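Local coordinates for ABC transporter substrate-binding protein (Bradyrhizobium japonicum, PDB 4I1D) that probably binds small solutes, perhaps polyamines, in the periplasm for an ABC importer, and holds D-malate in this crystal, at residues E72-D80 with C234-L242; L139-L147 with A314-M322. One frame throughout, in Å; residues are numbered along the deposited sequence.

Contact 1: E72-D80 with C234-L242. With SO4 (sulfate ion), chain I.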
loop_
_atom_site.group_PDB
_atom_site.type_symbol
_atom_site.label_atom_id
_atom_site.label_comp_id
_atom_site.label_asym_id
_atom_site.label_seq_id
_atom_site.Cartn_x
_atom_site.Cartn_y
_atom_site.Cartn_z
ATOM N N GLU A 72 31.562 20.048 0.324
ATOM C CA GLU A 72 31.325 20.087 1.759
ATOM C C GLU A 72 31.134 18.675 2.339
ATOM O O GLU A 72 31.452 18.424 3.504
ATOM C CB GLU A 72 30.121 20.988 2.072
ATOM C CG GLU A 72 30.313 22.440 1.627
ATOM C CD GLU A 72 29.046 23.290 1.722
ATOM O OE1 GLU A 72 28.070 22.872 2.386
ATOM O OE2 GLU A 72 29.031 24.390 1.129
ATOM N N GLN A 73 30.631 17.751 1.525
ATOM C CA GLN A 73 30.338 16.406 2.014
ATOM C C GLN A 73 31.483 15.414 1.761
ATOM O O GLN A 73 31.328 14.207 1.960
ATOM C CB GLN A 73 29.028 15.889 1.413
ATOM C CG GLN A 73 27.780 16.639 1.877
ATOM C CD GLN A 73 26.509 16.115 1.229
ATOM O OE1 GLN A 73 26.462 14.980 0.749
ATOM N NE2 GLN A 73 25.469 16.942 1.209
ATOM N N GLY A 74 32.631 15.929 1.330
ATOM C CA GLY A 74 33.790 15.094 1.054
ATOM C C GLY A 74 33.683 14.229 -0.201
ATOM O O GLY A 74 34.342 13.192 -0.301
ATOM N N LEU A 75 32.872 14.650 -1.168
ATOM C CA LEU A 75 32.622 13.829 -2.353
ATOM C C LEU A 75 33.477 14.220 -3.546
ATOM O O LEU A 75 33.631 13.439 -4.482
ATOM C CB LEU A 75 31.150 13.883 -2.756
ATOM C CG LEU A 75 30.129 13.248 -1.818
ATOM C CD1 LEU A 75 28.750 13.849 -2.087
ATOM C CD2 LEU A 75 30.108 11.740 -1.967
ATOM N N ILE A 76 34.020 15.429 -3.525
ATOM C CA ILE A 76 34.904 15.867 -4.599
ATOM C C ILE A 76 36.198 16.453 -4.039
ATOM O O ILE A 76 36.255 16.875 -2.880
ATOM C CB ILE A 76 34.214 16.877 -5.548
ATOM C CG1 ILE A 76 33.638 18.049 -4.763
ATOM C CG2 ILE A 76 33.097 16.199 -6.350
ATOM C CD1 ILE A 76 33.065 19.141 -5.655
ATOM N N GLU A 77 37.231 16.475 -4.872
ATOM C CA GLU A 77 38.570 16.841 -4.424
ATOM C C GLU A 77 38.704 18.321 -4.116
ATOM O O GLU A 77 38.161 19.165 -4.829
ATOM C CB GLU A 77 39.617 16.446 -5.477
ATOM C CG GLU A 77 39.794 14.946 -5.680
ATOM C CD GLU A 77 40.725 14.318 -4.661
ATOM O OE1 GLU A 77 41.414 15.074 -3.943
ATOM O OE2 GLU A 77 40.769 13.068 -4.580
ATOM N N LYS A 78 39.426 18.629 -3.043
ATOM C CA LYS A 78 39.879 19.988 -2.810
ATOM C C LYS A 78 40.930 20.256 -3.874
ATOM O O LYS A 78 41.911 19.533 -3.968
ATOM C CB LYS A 78 40.490 20.111 -1.418
ATOM C CG LYS A 78 39.988 21.307 -0.608
ATOM C CD LYS A 78 40.305 21.122 0.875
ATOM C CE LYS A 78 39.833 19.746 1.364
ATOM N NZ LYS A 78 40.354 19.381 2.720
ATOM N N LEU A 79 40.718 21.272 -4.700
ATOM C CA LEU A 79 41.630 21.525 -5.811
ATOM C C LEU A 79 42.878 22.312 -5.408
ATOM O O LEU A 79 42.790 23.329 -4.712
ATOM C CB LEU A 79 40.907 22.244 -6.950
ATOM C CG LEU A 79 39.755 21.488 -7.616
ATOM C CD1 LEU A 79 39.190 22.312 -8.765
ATOM C CD2 LEU A 79 40.222 20.122 -8.097
ATOM N N ASP A 80 44.035 21.831 -5.858
ATOM C CA ASP A 80 45.285 22.569 -5.713
ATOM C C ASP A 80 45.523 23.458 -6.933
ATOM O O ASP A 80 45.971 22.989 -7.980
ATOM C CB ASP A 80 46.461 21.609 -5.527
ATOM C CG ASP A 80 47.790 22.337 -5.402
ATOM O OD1 ASP A 80 47.773 23.586 -5.304
ATOM O OD2 ASP A 80 48.845 21.663 -5.395
ATOM N N CYS A 234 34.524 19.602 -11.570
ATOM C CA CYS A 234 35.081 19.114 -10.309
ATOM C C CYS A 234 35.534 17.680 -10.528
ATOM O O CYS A 234 35.176 17.060 -11.529
ATOM C CB CYS A 234 34.038 19.152 -9.199
ATOM S SG CYS A 234 32.529 18.230 -9.627
ATOM N N ILE A 235 36.313 17.157 -9.588
ATOM C CA ILE A 235 36.949 15.860 -9.734
ATOM C C ILE A 235 36.494 15.000 -8.583
ATOM O O ILE A 235 36.500 15.453 -7.439
ATOM C CB ILE A 235 38.481 16.000 -9.670
ATOM C CG1 ILE A 235 38.979 16.907 -10.795
ATOM C CG2 ILE A 235 39.161 14.634 -9.705
ATOM C CD1 ILE A 235 40.477 17.198 -10.726
ATOM N N LEU A 236 36.093 13.765 -8.869
ATOM C CA LEU A 236 35.590 12.892 -7.808
ATOM C C LEU A 236 36.685 12.552 -6.816
ATOM O O LEU A 236 37.835 12.331 -7.194
ATOM C CB LEU A 236 34.952 11.615 -8.365
ATOM C CG LEU A 236 33.496 11.762 -8.824
ATOM C CD1 LEU A 236 33.455 12.484 -10.131
ATOM C CD2 LEU A 236 32.811 10.415 -8.957
ATOM N N LYS A 237 36.331 12.539 -5.537
ATOM C CA LYS A 237 37.245 12.053 -4.515
ATOM C C LYS A 237 37.551 10.580 -4.817
ATOM O O LYS A 237 36.640 9.770 -4.971
ATOM C CB LYS A 237 36.609 12.200 -3.131
ATOM C CG LYS A 237 37.603 12.373 -1.996
ATOM C CD LYS A 237 38.354 13.689 -2.127
ATOM C CE LYS A 237 39.259 13.930 -0.929
ATOM N NZ LYS A 237 38.480 14.054 0.338
ATOM N N GLY A 238 38.829 10.238 -4.923
ATOM C CA GLY A 238 39.212 8.872 -5.239
ATOM C C GLY A 238 39.182 8.548 -6.727
ATOM O O GLY A 238 39.212 7.380 -7.120
ATOM N N ALA A 239 39.123 9.583 -7.561
ATOM C CA ALA A 239 39.133 9.398 -9.010
ATOM C C ALA A 239 40.333 8.555 -9.444
ATOM O O ALA A 239 41.463 8.809 -9.023
ATOM C CB ALA A 239 39.135 10.749 -9.720
ATOM N N PRO A 240 40.089 7.542 -10.290
ATOM C CA PRO A 240 41.156 6.631 -10.711
ATOM C C PRO A 240 42.253 7.344 -11.502
ATOM O O PRO A 240 43.377 6.851 -11.545
ATOM C CB PRO A 240 40.418 5.616 -11.602
ATOM C CG PRO A 240 39.257 6.373 -12.134
ATOM C CD PRO A 240 38.818 7.241 -10.967
ATOM N N ASN A 241 41.934 8.483 -12.113
ATOM C CA ASN A 241 42.916 9.214 -12.913
ATOM C C ASN A 241 43.071 10.661 -12.465
ATOM O O ASN A 241 43.144 11.574 -13.293
ATOM C CB ASN A 241 42.550 9.184 -14.396
ATOM C CG ASN A 241 42.481 7.776 -14.954
ATOM O OD1 ASN A 241 43.501 7.106 -15.112
ATOM N ND2 ASN A 241 41.270 7.326 -15.273
ATOM N N LEU A 242 43.117 10.854 -11.151
ATOM C CA LEU A 242 43.288 12.171 -10.553
ATOM C C LEU A 242 44.309 13.061 -11.284
ATOM O O LEU A 242 43.946 14.106 -11.827
ATOM C CB LEU A 242 43.682 12.026 -9.085
ATOM C CG LEU A 242 43.874 13.349 -8.344
ATOM C CD1 LEU A 242 42.558 14.098 -8.283
ATOM C CD2 LEU A 242 44.442 13.106 -6.947
HETATM S S SO4 I . 21.558 15.749 -0.255
HETATM O O1 SO4 I . 21.311 14.892 -1.412
HETATM O O2 SO4 I . 22.563 15.137 0.617
HETATM O O3 SO4 I . 22.038 17.052 -0.717
HETATM O O4 SO4 I . 20.311 15.912 0.488
HETATM O O HOH W 1 36.895 18.889 -7.412
#

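Contact 2: L139-L147 with A314-M322. With ACT (acetate ion), chain S.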
loop_
_atom_site.group_PDB
_atom_site.type_symbol
_atom_site.label_atom_id
_atom_site.label_comp_id
_atom_site.label_asym_id
_atom_site.label_seq_id
_atom_site.Cartn_x
_atom_site.Cartn_y
_atom_site.Cartn_z
ATOM N N LEU A 139 6.016 26.823 -16.816
ATOM C CA LEU A 139 7.141 27.094 -15.935
ATOM C C LEU A 139 7.775 25.741 -15.688
ATOM O O LEU A 139 7.168 24.713 -15.994
ATOM C CB LEU A 139 6.684 27.726 -14.606
ATOM C CG LEU A 139 6.211 29.186 -14.599
ATOM C CD1 LEU A 139 5.707 29.598 -13.195
ATOM C CD2 LEU A 139 7.324 30.121 -15.079
ATOM N N ARG A 140 8.984 25.729 -15.145
ATOM C CA ARG A 140 9.657 24.465 -14.860
ATOM C C ARG A 140 9.168 23.894 -13.531
ATOM O O ARG A 140 8.984 24.639 -12.565
ATOM C CB ARG A 140 11.164 24.669 -14.792
ATOM C CG ARG A 140 11.924 23.352 -14.590
ATOM C CD ARG A 140 13.425 23.570 -14.455
ATOM N NE ARG A 140 14.108 22.294 -14.255
ATOM C CZ ARG A 140 15.289 22.154 -13.660
ATOM N NH1 ARG A 140 15.933 23.214 -13.186
ATOM N NH2 ARG A 140 15.824 20.944 -13.531
ATOM N N ASN A 141 8.957 22.584 -13.480
ATOM C CA ASN A 141 8.568 21.927 -12.230
ATOM C C ASN A 141 9.777 21.776 -11.328
ATOM O O ASN A 141 10.275 20.667 -11.121
ATOM C CB ASN A 141 7.940 20.549 -12.484
ATOM C CG ASN A 141 7.239 19.986 -11.249
ATOM O OD1 ASN A 141 7.569 20.331 -10.109
ATOM N ND2 ASN A 141 6.256 19.118 -11.476
ATOM N N HIS A 142 10.247 22.899 -10.794
ATOM C CA HIS A 142 11.483 22.917 -10.028
ATOM C C HIS A 142 11.695 24.275 -9.375
ATOM O O HIS A 142 11.451 25.307 -9.992
ATOM C CB HIS A 142 12.664 22.594 -10.944
ATOM C CG HIS A 142 13.860 22.073 -10.218
ATOM N ND1 HIS A 142 14.775 22.900 -9.599
ATOM C CD2 HIS A 142 14.296 20.807 -10.008
ATOM C CE1 HIS A 142 15.720 22.166 -9.044
ATOM N NE2 HIS A 142 15.453 20.893 -9.278
ATOM N N PRO A 143 12.157 24.275 -8.121
ATOM C CA PRO A 143 12.273 25.539 -7.375
ATOM C C PRO A 143 13.369 26.468 -7.898
ATOM O O PRO A 143 13.188 27.685 -7.864
ATOM C CB PRO A 143 12.574 25.082 -5.941
ATOM C CG PRO A 143 13.128 23.671 -6.094
ATOM C CD PRO A 143 12.427 23.091 -7.285
ATOM N N ILE A 144 14.470 25.911 -8.394
ATOM C CA ILE A 144 15.604 26.723 -8.839
ATOM C C ILE A 144 15.247 27.635 -10.020
ATOM O O ILE A 144 14.674 27.175 -11.001
ATOM C CB ILE A 144 16.783 25.832 -9.238
ATOM C CG1 ILE A 144 17.129 24.884 -8.093
ATOM C CG2 ILE A 144 17.993 26.676 -9.614
ATOM C CD1 ILE A 144 17.767 25.572 -6.941
ATOM N N ALA A 145 15.616 28.912 -9.919
ATOM C CA ALA A 145 15.285 29.947 -10.913
ATOM C C ALA A 145 13.809 30.335 -10.863
ATOM O O ALA A 145 13.464 31.501 -11.025
ATOM C CB ALA A 145 15.671 29.511 -12.325
ATOM N N THR A 146 12.942 29.351 -10.642
ATOM C CA THR A 146 11.507 29.607 -10.545
ATOM C C THR A 146 11.177 30.559 -9.382
ATOM O O THR A 146 10.439 31.540 -9.561
ATOM C CB THR A 146 10.720 28.286 -10.403
ATOM O OG1 THR A 146 11.107 27.387 -11.449
ATOM C CG2 THR A 146 9.216 28.528 -10.479
ATOM N N LEU A 147 11.723 30.277 -8.197
ATOM C CA LEU A 147 11.506 31.146 -7.040
ATOM C C LEU A 147 11.991 32.552 -7.349
ATOM O O LEU A 147 11.298 33.523 -7.064
ATOM C CB LEU A 147 12.236 30.627 -5.806
ATOM C CG LEU A 147 11.760 29.283 -5.265
ATOM C CD1 LEU A 147 12.351 29.051 -3.890
ATOM C CD2 LEU A 147 10.243 29.244 -5.204
ATOM N N ALA A 314 14.114 25.489 1.309
ATOM C CA ALA A 314 13.292 25.929 0.182
ATOM C C ALA A 314 13.000 24.768 -0.773
ATOM O O ALA A 314 11.855 24.577 -1.193
ATOM C CB ALA A 314 13.939 27.095 -0.553
ATOM N N GLU A 315 14.029 23.984 -1.089
ATOM C CA GLU A 315 13.873 22.839 -1.988
ATOM C C GLU A 315 12.871 21.835 -1.439
ATOM O O GLU A 315 12.012 21.360 -2.178
ATOM C CB GLU A 315 15.214 22.148 -2.274
ATOM C CG GLU A 315 16.162 22.985 -3.111
ATOM C CD GLU A 315 17.422 22.230 -3.525
ATOM O OE1 GLU A 315 17.317 21.316 -4.373
ATOM O OE2 GLU A 315 18.518 22.553 -3.009
ATOM N N LYS A 316 12.976 21.526 -0.146
ATOM C CA LYS A 316 12.068 20.570 0.481
ATOM C C LYS A 316 10.610 21.024 0.426
ATOM O O LYS A 316 9.697 20.201 0.456
ATOM C CB LYS A 316 12.485 20.255 1.930
ATOM C CG LYS A 316 13.853 19.586 2.034
ATOM C CD LYS A 316 13.955 18.608 3.209
ATOM C CE LYS A 316 15.298 17.855 3.171
ATOM N NZ LYS A 316 15.403 16.712 4.142
ATOM N N ARG A 317 10.386 22.331 0.350
ATOM C CA ARG A 317 9.016 22.844 0.322
ATOM C C ARG A 317 8.365 22.667 -1.042
ATOM O O ARG A 317 7.144 22.651 -1.138
ATOM C CB ARG A 317 8.948 24.317 0.751
ATOM C CG ARG A 317 9.142 24.518 2.252
ATOM C CD ARG A 317 9.393 25.962 2.607
ATOM N NE ARG A 317 8.239 26.797 2.303
ATOM C CZ ARG A 317 8.117 28.063 2.685
ATOM N NH1 ARG A 317 9.086 28.636 3.393
ATOM N NH2 ARG A 317 7.024 28.750 2.363
ATOM N N TRP A 318 9.182 22.533 -2.088
ATOM C CA TRP A 318 8.653 22.442 -3.444
ATOM C C TRP A 318 7.761 21.231 -3.550
ATOM O O TRP A 318 6.676 21.297 -4.120
ATOM C CB TRP A 318 9.771 22.323 -4.486
ATOM C CG TRP A 318 9.250 22.490 -5.878
ATOM C CD1 TRP A 318 9.032 21.507 -6.802
ATOM C CD2 TRP A 318 8.845 23.716 -6.492
ATOM N NE1 TRP A 318 8.530 22.050 -7.961
ATOM C CE2 TRP A 318 8.405 23.405 -7.798
ATOM C CE3 TRP A 318 8.818 25.050 -6.069
ATOM C CZ2 TRP A 318 7.937 24.383 -8.684
ATOM C CZ3 TRP A 318 8.356 26.023 -6.948
ATOM C CH2 TRP A 318 7.922 25.683 -8.242
ATOM N N ALA A 319 8.236 20.126 -2.989
ATOM C CA ALA A 319 7.547 18.853 -3.093
ATOM C C ALA A 319 6.092 18.993 -2.681
ATOM O O ALA A 319 5.200 18.521 -3.378
ATOM C CB ALA A 319 8.255 17.788 -2.253
ATOM N N SER A 320 5.852 19.660 -1.557
ATOM C CA SER A 320 4.489 19.811 -1.056
ATOM C C SER A 320 3.737 20.930 -1.773
ATOM O O SER A 320 2.502 20.935 -1.825
ATOM C CB SER A 320 4.490 20.039 0.458
ATOM O OG SER A 320 5.040 21.302 0.785
ATOM N N PHE A 321 4.472 21.886 -2.323
ATOM C CA PHE A 321 3.835 22.935 -3.111
ATOM C C PHE A 321 3.171 22.359 -4.367
ATOM O O PHE A 321 2.112 22.817 -4.766
ATOM C CB PHE A 321 4.837 24.028 -3.480
ATOM C CG PHE A 321 4.308 25.022 -4.474
ATOM C CD1 PHE A 321 4.773 25.029 -5.780
ATOM C CD2 PHE A 321 3.342 25.942 -4.106
ATOM C CE1 PHE A 321 4.296 25.951 -6.700
ATOM C CE2 PHE A 321 2.854 26.863 -5.023
ATOM C CZ PHE A 321 3.328 26.868 -6.318
HETATM N N MSE A 322 3.788 21.355 -4.986
HETATM C CA MSE A 322 3.196 20.702 -6.157
HETATM C C MSE A 322 2.420 19.438 -5.786
HETATM O O MSE A 322 3.010 18.455 -5.346
HETATM C CB MSE A 322 4.274 20.365 -7.180
HETATM C CG MSE A 322 5.122 21.566 -7.591
HETATM SE SE MSE A 322 4.069 22.885 -8.581
HETATM C CE MSE A 322 3.728 21.767 -10.147
HETATM C C ACT S . 4.882 25.929 0.875
HETATM O O ACT S . 5.768 25.331 1.535
HETATM O OXT ACT S . 4.883 27.186 0.932
HETATM C CH3 ACT S . 3.867 25.176 0.060
#

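Contact 1: E72-D80 with C234-L242
I235 O takes the shortest direct bond between the two segments, from E77 N at 2.9 Å. Two residues back along the first segment, L75 O receives K237 N (3.0 Å). The two bonds flank I76 and L236, whose CA atoms are 4.4 Å apart, and make one isolated beta bridge just past the end of strand 219-235. A water bridges the backbones beside it, accepting from I235 N and donating to E77 O. The E77 carboxylate, carried by a chain bent at chi2 (-83°), turns back over the K237 stem, which it crosses at about a right angle; E77 CD lies 3.5 Å from K237 CD, while the opposite charges stay apart, E77 OE1 and K237 NZ being 5.3 Å from each other. E77 OE2 also takes a weak bond from G238 N (3.4 Å), inside the type II turn L236-A239, and E77 CG rests on L242 CD1. A leucine at E77 would probably leave G238 N without this acceptor and K237 without its nearby negative charge. Apolar contacts extend the join, I76 CD1 against C234 CB (3.7 Å) and L79 CD2 against I235 CD1. G74, with positive phi, closes helix 64-72 in a Schellman motif, after which the chain runs into the bridge. Helix 43-51 packs against I76 through W43 and against L75 and L236 through V50, while helix 242-252 covers I235 and L79 with L249.

Contact 2: L139-L147 with A314-M322
W318 lays one face of its indole against the H142-P143 backbone and the proline ring. P143 CD stands 3.7 Å from the centroid of the five-membered ring, 16° off its normal, a CH-pi contact over the face. With CG anti to the backbone N (chi1 -169°), the indole reaches out from helix 309-321 and its NE1 gives a nearly straight bond to N141 OD1 (2.9 Å). That oxygen lies at the ring edge in the indole plane, and NE1 in the carbonyl plane, although amide and ring are turned 60° apart; bond and face packing together limit how the indole can turn. On the opposite face sit F321 CD1 and CG of selenomethionine M322, so the ring is sandwiched. T146 CG2 meets W318 CH2 at 3.8 Å, and T146 OG1 bonds back to H142 O (2.6 Å). L147 CD2 packs near W318 CZ3 and L147 CD1 near A314 CB (4.2 Å). E315 packs its CG near P143 CG and turns its carboxylate to a salt bridge with R69. The contact seats helix 309-321 on the turn between strand 137-140 and helix 146-153, with W183 of strand 182-184 touching N141 and M322, and L173 of helix 166-176 touching L147 and F321.

In the fold
From the N terminus, the chain first leaves helix 64-72 through 72-80, then passes strand 100-112 and enters 139-147, the turn between strand 137-140 and helix 146-153. Only after this does 234-242, leaving strand 219-235, return to 72-80 and close contact 1, a loop of 153 intervening residues. Contact 2 closes last, when helix 309-321 near the C terminus comes back to 139-147 across 166 residues. The two loops therefore cross rather than nest. Their centres lie about 29 Å apart and their nearest atoms about 10 Å, so the contacts do not touch, yet both reach the same mixed sheet: contact 1 at the end of strand 219-235, contact 2 at the end of strand 137-140.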